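Local coordinates for protein beta-glucoside kinase (PDB 4HTL) that phosphorylates cellobiose with ATP to give cellobiose-6'-phosphate, and may also act as a transcriptional regulator of the cellobiose uptake operon, at residues 241-246 against 251-256; 224-229 against 258-263. All blocks are in the same frame, centred on the assembly; numbering follows the deposited sequence.

Interaction 1 (241-246 against 251-256); sequences IFIGGG and PTFIAE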
ATOM      1  N   ILE A 241      12.742  -3.465  -1.429  1.00 16.10           N
ATOM      2  CA  ILE A 241      12.398  -2.167  -2.002  1.00 14.26           C
ATOM      3  C   ILE A 241      13.616  -1.658  -2.732  1.00 13.94           C
ATOM      4  O   ILE A 241      14.680  -1.440  -2.133  1.00 15.90           O
ATOM      5  CB  ILE A 241      11.945  -1.138  -0.943  1.00 14.80           C
ATOM      6  CG1 ILE A 241      10.721  -1.694  -0.149  1.00 14.10           C
ATOM      7  CG2 ILE A 241      11.611   0.234  -1.580  1.00 14.90           C
ATOM      8  CD1 ILE A 241      10.263  -0.797   0.982  1.00 15.98           C
ATOM      9  N   PHE A 242      13.443  -1.469  -4.024  1.00 14.33           N
ATOM     10  CA  PHE A 242      14.512  -0.970  -4.883  1.00 16.98           C
ATOM     11  C   PHE A 242      14.389   0.526  -5.036  1.00 16.91           C
ATOM     12  O   PHE A 242      13.337   1.037  -5.476  1.00 16.32           O
ATOM     13  CB  PHE A 242      14.497  -1.662  -6.241  1.00 17.58           C
ATOM     14  CG  PHE A 242      14.646  -3.172  -6.155  1.00 16.07           C
ATOM     15  CD1 PHE A 242      15.772  -3.731  -5.606  1.00 16.18           C
ATOM     16  CD2 PHE A 242      13.614  -4.028  -6.540  1.00 16.45           C
ATOM     17  CE1 PHE A 242      15.907  -5.092  -5.463  1.00 19.01           C
ATOM     18  CE2 PHE A 242      13.761  -5.388  -6.430  1.00 17.16           C
ATOM     19  CZ  PHE A 242      14.883  -5.921  -5.883  1.00 17.90           C
ATOM     20  N   ILE A 243      15.468   1.238  -4.710  1.00 18.29           N
ATOM     21  CA  ILE A 243      15.408   2.687  -4.700  1.00 15.70           C
ATOM     22  C   ILE A 243      16.288   3.247  -5.801  1.00 14.62           C
ATOM     23  O   ILE A 243      17.430   2.813  -5.970  1.00 18.36           O
ATOM     24  CB  ILE A 243      15.828   3.291  -3.343  1.00 16.07           C
ATOM     25  CG1 ILE A 243      15.078   2.621  -2.147  1.00 16.30           C
ATOM     26  CG2 ILE A 243      15.564   4.829  -3.398  1.00 18.29           C
ATOM     27  CD1 ILE A 243      15.481   3.083  -0.729  1.00 19.12           C
ATOM     28  N   GLY A 244      15.693   4.141  -6.609  1.00 14.89           N
ATOM     29  CA  GLY A 244      16.355   4.731  -7.736  1.00 18.55           C
ATOM     30  C   GLY A 244      16.065   6.218  -7.847  1.00 19.36           C
ATOM     31  O   GLY A 244      15.512   6.829  -6.937  1.00 17.86           O
ATOM     32  N   GLY A 245      16.480   6.804  -8.970  1.00 18.98           N
ATOM     33  CA  GLY A 245      16.279   8.213  -9.241  1.00 21.93           C
ATOM     34  C   GLY A 245      17.526   9.041  -8.947  1.00 20.28           C
ATOM     35  O   GLY A 245      18.604   8.512  -8.662  1.00 21.69           O
ATOM     36  N   GLY A 246      17.335  10.362  -8.947  1.00 19.43           N
ATOM     37  CA  GLY A 246      18.393  11.321  -8.667  1.00 24.04           C
ATOM     38  C   GLY A 246      19.183  11.051  -7.403  1.00 22.12           C
ATOM     39  O   GLY A 246      20.364  11.317  -7.357  1.00 25.81           O
ATOM     40  N   PRO A 251      26.615   8.336  -3.671  1.00 21.50           N
ATOM     41  CA  PRO A 251      27.129   6.967  -3.779  1.00 22.46           C
ATOM     42  C   PRO A 251      26.803   6.047  -2.588  1.00 25.21           C
ATOM     43  O   PRO A 251      26.574   4.866  -2.781  1.00 26.61           O
ATOM     44  CB  PRO A 251      28.633   7.180  -3.892  1.00 25.42           C
ATOM     45  CG  PRO A 251      28.702   8.451  -4.639  1.00 27.78           C
ATOM     46  CD  PRO A 251      27.672   9.319  -3.981  1.00 27.72           C
ATOM     47  N   THR A 252      26.814   6.606  -1.381  1.00 22.53           N
ATOM     48  CA  THR A 252      26.622   5.875  -0.151  1.00 20.06           C
ATOM     49  C   THR A 252      25.195   5.964   0.394  1.00 18.73           C
ATOM     50  O   THR A 252      24.934   5.600   1.525  1.00 20.53           O
ATOM     51  CB  THR A 252      27.617   6.388   0.888  1.00 22.88           C
ATOM     52  OG1 THR A 252      27.416   7.803   1.047  1.00 23.54           O
ATOM     53  CG2 THR A 252      29.080   6.025   0.487  1.00 29.26           C
ATOM     54  N   PHE A 253      24.240   6.357  -0.436  1.00 19.51           N
ATOM     55  CA  PHE A 253      22.903   6.607   0.125  0.60 17.83           C
ATOM     56  C   PHE A 253      22.241   5.387   0.714  1.00 17.82           C
ATOM     57  O   PHE A 253      21.566   5.515   1.721  1.00 18.27           O
ATOM     58  CB  PHE A 253      21.958   7.364  -0.827  0.60 20.25           C
ATOM     59  CG  PHE A 253      21.108   6.478  -1.698  0.60 18.86           C
ATOM     60  CD1 PHE A 253      19.838   6.049  -1.280  0.60 16.76           C
ATOM     61  CD2 PHE A 253      21.550   6.104  -2.955  0.60 21.34           C
ATOM     62  CE1 PHE A 253      19.067   5.240  -2.103  0.60 19.59           C
ATOM     63  CE2 PHE A 253      20.780   5.296  -3.784  0.60 20.38           C
ATOM     64  CZ  PHE A 253      19.540   4.859  -3.352  0.60 18.55           C
ATOM     65  N   ILE A 254      22.415   4.192   0.139  1.00 18.42           N
ATOM     66  CA  ILE A 254      21.774   2.999   0.756  1.00 19.72           C
ATOM     67  C   ILE A 254      22.319   2.743   2.186  1.00 19.05           C
ATOM     68  O   ILE A 254      21.517   2.507   3.136  1.00 16.96           O
ATOM     69  CB  ILE A 254      21.905   1.721  -0.135  1.00 18.99           C
ATOM     70  CG1 ILE A 254      21.053   1.898  -1.401  1.00 20.33           C
ATOM     71  CG2 ILE A 254      21.462   0.485   0.656  1.00 18.10           C
ATOM     72  CD1 ILE A 254      19.547   1.861  -1.208  1.00 19.56           C
ATOM     73  N   ALA A 255      23.644   2.813   2.345  1.00 19.28           N
ATOM     74  CA  ALA A 255      24.268   2.617   3.660  1.00 20.21           C
ATOM     75  C   ALA A 255      23.752   3.689   4.613  1.00 18.97           C
ATOM     76  O   ALA A 255      23.448   3.387   5.774  1.00 19.27           O
ATOM     77  CB  ALA A 255      25.804   2.623   3.620  1.00 20.88           C
ATOM     78  N   GLU A 256      23.590   4.907   4.099  1.00 18.82           N
ATOM     79  CA  GLU A 256      23.128   6.051   4.936  1.00 17.11           C
ATOM     80  C   GLU A 256      21.663   5.877   5.393  1.00 19.85           C
ATOM     81  O   GLU A 256      21.325   6.141   6.517  1.00 19.50           O
ATOM     82  CB  GLU A 256      23.330   7.350   4.209  1.00 18.41           C
ATOM     83  CG  GLU A 256      24.802   7.732   4.078  1.00 20.30           C
ATOM     84  CD  GLU A 256      24.953   9.088   3.428  1.00 26.70           C
ATOM     85  OE1 GLU A 256      24.895   9.207   2.239  1.00 37.91           O
ATOM     86  OE2 GLU A 256      25.137  10.053   4.116  1.00 39.12           O
TER

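Interaction 2 (224-229 against 258-263); sequences GICTGL and KHHMES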
ATOM      1  N   GLY A 224      12.288  11.752   6.325  1.00 13.76           N
ATOM      2  CA  GLY A 224      11.165  11.660   5.474  1.00 16.02           C
ATOM      3  C   GLY A 224      11.180  10.378   4.676  1.00 13.29           C
ATOM      4  O   GLY A 224      10.159   9.719   4.530  1.00 14.40           O
ATOM      5  N   ILE A 225      12.344  10.011   4.129  1.00 13.99           N
ATOM      6  CA  ILE A 225      12.438   8.745   3.388  1.00 13.95           C
ATOM      7  C   ILE A 225      12.101   7.533   4.306  1.00 13.61           C
ATOM      8  O   ILE A 225      11.324   6.641   3.919  1.00 15.30           O
ATOM      9  CB  ILE A 225      13.797   8.528   2.734  1.00 13.73           C
ATOM     10  CG1 ILE A 225      14.040   9.620   1.685  1.00 15.62           C
ATOM     11  CG2 ILE A 225      13.865   7.141   2.050  1.00 15.55           C
ATOM     12  CD1 ILE A 225      15.470   9.701   1.169  1.00 18.76           C
ATOM     13  N   CYS A 226      12.657   7.552   5.519  1.00 15.17           N
ATOM     14  CA  CYS A 226      12.382   6.502   6.493  1.00 15.97           C
ATOM     15  C   CYS A 226      10.874   6.418   6.845  1.00 17.28           C
ATOM     16  O   CYS A 226      10.378   5.327   7.067  1.00 15.68           O
ATOM     17  CB  CYS A 226      13.199   6.701   7.758  1.00 17.97           C
ATOM     18  SG  CYS A 226      14.949   6.319   7.529  1.00 18.62           S
ATOM     19  N   THR A 227      10.190   7.578   6.904  1.00 16.39           N
ATOM     20  CA  THR A 227       8.770   7.636   7.189  1.00 14.94           C
ATOM     21  C   THR A 227       8.024   6.884   6.072  1.00 15.56           C
ATOM     22  O   THR A 227       7.177   6.046   6.346  1.00 15.26           O
ATOM     23  CB  THR A 227       8.299   9.088   7.338  1.00 14.92           C
ATOM     24  OG1 THR A 227       9.059   9.704   8.397  1.00 17.21           O
ATOM     25  CG2 THR A 227       6.795   9.200   7.604  1.00 15.80           C
ATOM     26  N   GLY A 228       8.347   7.200   4.818  1.00 14.36           N
ATOM     27  CA  GLY A 228       7.734   6.525   3.715  1.00 15.01           C
ATOM     28  C   GLY A 228       8.080   5.052   3.648  1.00 14.41           C
ATOM     29  O   GLY A 228       7.199   4.235   3.382  1.00 13.56           O
ATOM     30  N   LEU A 229       9.335   4.699   3.884  1.00 15.75           N
ATOM     31  CA  LEU A 229       9.752   3.276   3.847  1.00 16.04           C
ATOM     32  C   LEU A 229       9.005   2.462   4.913  1.00 15.35           C
ATOM     33  O   LEU A 229       8.515   1.381   4.629  1.00 14.50           O
ATOM     34  CB  LEU A 229      11.232   3.116   4.048  1.00 15.81           C
ATOM     35  CG  LEU A 229      12.203   3.458   2.898  1.00 17.88           C
ATOM     36  CD1 LEU A 229      13.649   3.315   3.441  1.00 21.43           C
ATOM     37  CD2 LEU A 229      11.935   2.609   1.633  1.00 17.76           C
ATOM     38  N   LYS A 258      20.122   2.878   5.597  1.00 17.87           N
ATOM     39  CA  LYS A 258      20.105   1.771   6.557  1.00 19.38           C
ATOM     40  C   LYS A 258      20.470   2.264   7.955  1.00 17.81           C
ATOM     41  O   LYS A 258      19.930   1.783   8.947  1.00 17.55           O
ATOM     42  CB  LYS A 258      21.067   0.652   6.123  1.00 19.28           C
ATOM     43  CG  LYS A 258      20.580  -0.207   4.951  1.00 21.59           C
ATOM     44  CD  LYS A 258      21.670  -1.205   4.619  1.00 24.24           C
ATOM     45  CE  LYS A 258      21.285  -2.097   3.490  1.00 23.53           C
ATOM     46  NZ  LYS A 258      22.444  -2.958   3.145  1.00 23.77           N
ATOM     47  N   HIS A 259      21.471   3.140   8.037  1.00 17.65           N
ATOM     48  CA  HIS A 259      21.893   3.713   9.321  1.00 17.28           C
ATOM     49  C   HIS A 259      20.716   4.437   9.978  1.00 15.41           C
ATOM     50  O   HIS A 259      20.305   4.170  11.124  1.00 16.43           O
ATOM     51  CB  HIS A 259      23.087   4.635   9.079  1.00 16.32           C
ATOM     52  CG  HIS A 259      23.653   5.255  10.316  1.00 17.49           C
ATOM     53  ND1 HIS A 259      24.501   4.592  11.164  1.00 20.12           N
ATOM     54  CD2 HIS A 259      23.537   6.543  10.802  1.00 20.52           C
ATOM     55  CE1 HIS A 259      24.887   5.449  12.128  1.00 21.10           C
ATOM     56  NE2 HIS A 259      24.311   6.635  11.903  1.00 19.41           N
ATOM     57  N   HIS A 260      20.111   5.337   9.229  1.00 15.99           N
ATOM     58  CA  HIS A 260      18.958   6.091   9.730  0.70 17.14           C
ATOM     59  C   HIS A 260      17.799   5.199  10.134  1.00 14.05           C
ATOM     60  O   HIS A 260      17.085   5.457  11.126  1.00 16.50           O
ATOM     61  CB  HIS A 260      18.525   7.095   8.668  0.70 17.15           C
ATOM     62  CG  HIS A 260      18.036   8.382   9.219  0.70 16.34           C
ATOM     63  ND1 HIS A 260      18.885   9.383   9.630  0.70 19.89           N
ATOM     64  CD2 HIS A 260      16.747   8.855   9.397  0.70 17.82           C
ATOM     65  CE1 HIS A 260      18.154  10.422  10.062  0.70 25.38           C
ATOM     66  NE2 HIS A 260      16.844  10.106   9.919  0.70 20.70           N
HETATM   67  N   MSE A 261      17.582   4.135   9.352  1.00 14.25           N
HETATM   68  CA  MSE A 261      16.540   3.154   9.618  1.00 15.68           C
HETATM   69  C   MSE A 261      16.732   2.341  10.885  1.00 14.48           C
HETATM   70  O   MSE A 261      15.795   1.716  11.362  1.00 17.61           O
HETATM   71  CB  MSE A 261      16.360   2.191   8.425  1.00 17.65           C
HETATM   72  CG  MSE A 261      15.588   2.734   7.265  1.00 18.84           C
HETATM   73 SE   MSE A 261      13.739   3.186   7.605  0.65 15.93          SE
HETATM   74  CE  MSE A 261      12.886   1.451   7.890  1.00 24.48           C
ATOM     75  N   GLU A 262      17.874   2.452  11.528  1.00 16.40           N
ATOM     76  CA  GLU A 262      18.070   1.768  12.816  1.00 18.52           C
ATOM     77  C   GLU A 262      17.097   2.276  13.885  1.00 16.94           C
ATOM     78  O   GLU A 262      16.767   1.545  14.828  1.00 19.77           O
ATOM     79  CB  GLU A 262      19.538   1.895  13.267  1.00 18.53           C
ATOM     80  CG  GLU A 262      20.466   1.121  12.329  1.00 20.15           C
ATOM     81  CD  GLU A 262      21.901   1.032  12.789  1.00 25.04           C
ATOM     82  OE1 GLU A 262      22.216   1.535  13.850  1.00 23.37           O
ATOM     83  OE2 GLU A 262      22.738   0.469  12.038  1.00 31.89           O
ATOM     84  N   SER A 263      16.579   3.504  13.691  1.00 16.64           N
ATOM     85  CA  SER A 263      15.612   4.085  14.621  1.00 16.11           C
ATOM     86  C   SER A 263      14.166   3.663  14.298  1.00 16.79           C
ATOM     87  O   SER A 263      13.245   3.991  15.062  1.00 20.36           O
ATOM     88  CB  SER A 263      15.702   5.578  14.621  1.00 18.57           C
ATOM     89  OG  SER A 263      16.958   6.066  15.048  1.00 17.79           O
TER

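Interaction 1 (241-246 against 251-256)
With chi1 at -50°, I243 sets CG2 anti to its backbone N and CG1 anti to its carbonyl carbon; CG2 is thereby turned to the ring of F253, and CG1 carries CD1 to I254. The ring of F253 swings to meet it on a chi1 of 92°, well off the usual staggered value; this is one of two modelled conformers, so the fine detail holds for that one alone.

CG2 is the branch that meets the ring, lying 3.8 Å from CE1 of F253, with I243 CB 4.0 Å from the same carbon. The methyl approaches the ring obliquely. The carbonyl O of I243 lies at the ring edge, in its plane, 3.9 Å from F253 CZ. The other branch of I243 ends in CD1, 4.3 Å from CD1 of I254. I254 does not start out aimed at the strand; a chi2 of -71° helps bend its terminal methyl inward. Its CG1 lies above one face of the F253 ring, toward the rim.

The two segments belong to a beta-alpha-beta unit: strand 240-244, helix 253-261, strand 270-273. F253 and I254 both also touch T273 on the neighbouring parallel strand, so the start of the helix straddles two strands. Branched isoleucine suits the strand, and the broad phenyl fills the space between sheet and helix. The strand leaves through G244, G245 and G246; the backbone angles of G245 leave no room for a CB beside the preceding carbonyl O. Such a glycine-rich exit is consistent with the nucleotide-binding turn of the actin-like ATPase clan.

No hydrogen bond crosses between the segments: hydrocarbon burial joins helix to sheet, while the strand backbone keeps its polar groups for its neighbours.

Interaction 2 (224-229 against 258-263)
C226 and M261 meet where two helices, 212-236 and 253-261, pack against each other on one face of the sheet that contains strand 240-244, in this domain of the actin-like ATPase fold. Their CA atoms lie only 6.2 Å apart, a closeness that the small cysteine side chain allows.

M261 is a selenomethionine, folded rather than extended. After a chi1 that places CG beside the backbone N, it bends at chi2 (-63°) and again at chi3, carrying the selenium back against the other helix. C226 holds SG beside its backbone N, anti to the carbonyl carbon, which turns the sulfur toward M261 and H260. M261 SE sits 3.4 Å from SG of C226 and 3.6 Å from its CB, a tight apolar contact between two large, polarisable atoms, slightly inside the usual van der Waals distance. L229 stretches out, with chi2 at 175°, and brings CD1 to 4.2 Å from the same selenium. A flexible, unbranched side chain suits this place because it can curl into the groove between cysteine and leucine; I233 and L266 pack against it as well.

H260 borders the group on its more exposed side. In the conformer described, one of two modelled, its NE2 and OG1 of T223 are hydrogen-bonded, which helps to fix the ring's rotation. T227, on the far side of its helix, packs on P164 of the second subunit.

C226 SG meets the imidazole of H260 at its rim: seen from the ring centroid it lies 81° off the normal, and its nearest ring atom is H260 CD2, at 3.6 Å.

Overall arrangement
Both interactions use helix 253-261, at different ends: in interaction 1 its first turn lies on strand 240-244, and in interaction 2 its later part lies on helix 212-236. Helix 212-236 precedes strand 240-244 in the chain, and interaction 1 is nested in the loop closed by interaction 2. The two layers meet at L229, whose CD2 packs 3.8 Å from CD1 of I241 and 4.3 Å from CD1 of I243. Both contacts are buried and lack hydrogen bonds between their segments. Interaction 1, nearer the chain's centre, joins helix to sheet through hydrocarbon and a phenyl ring; interaction 2, farther out, joins helix to helix through sulfur and selenium, with a histidine at its partly exposed border.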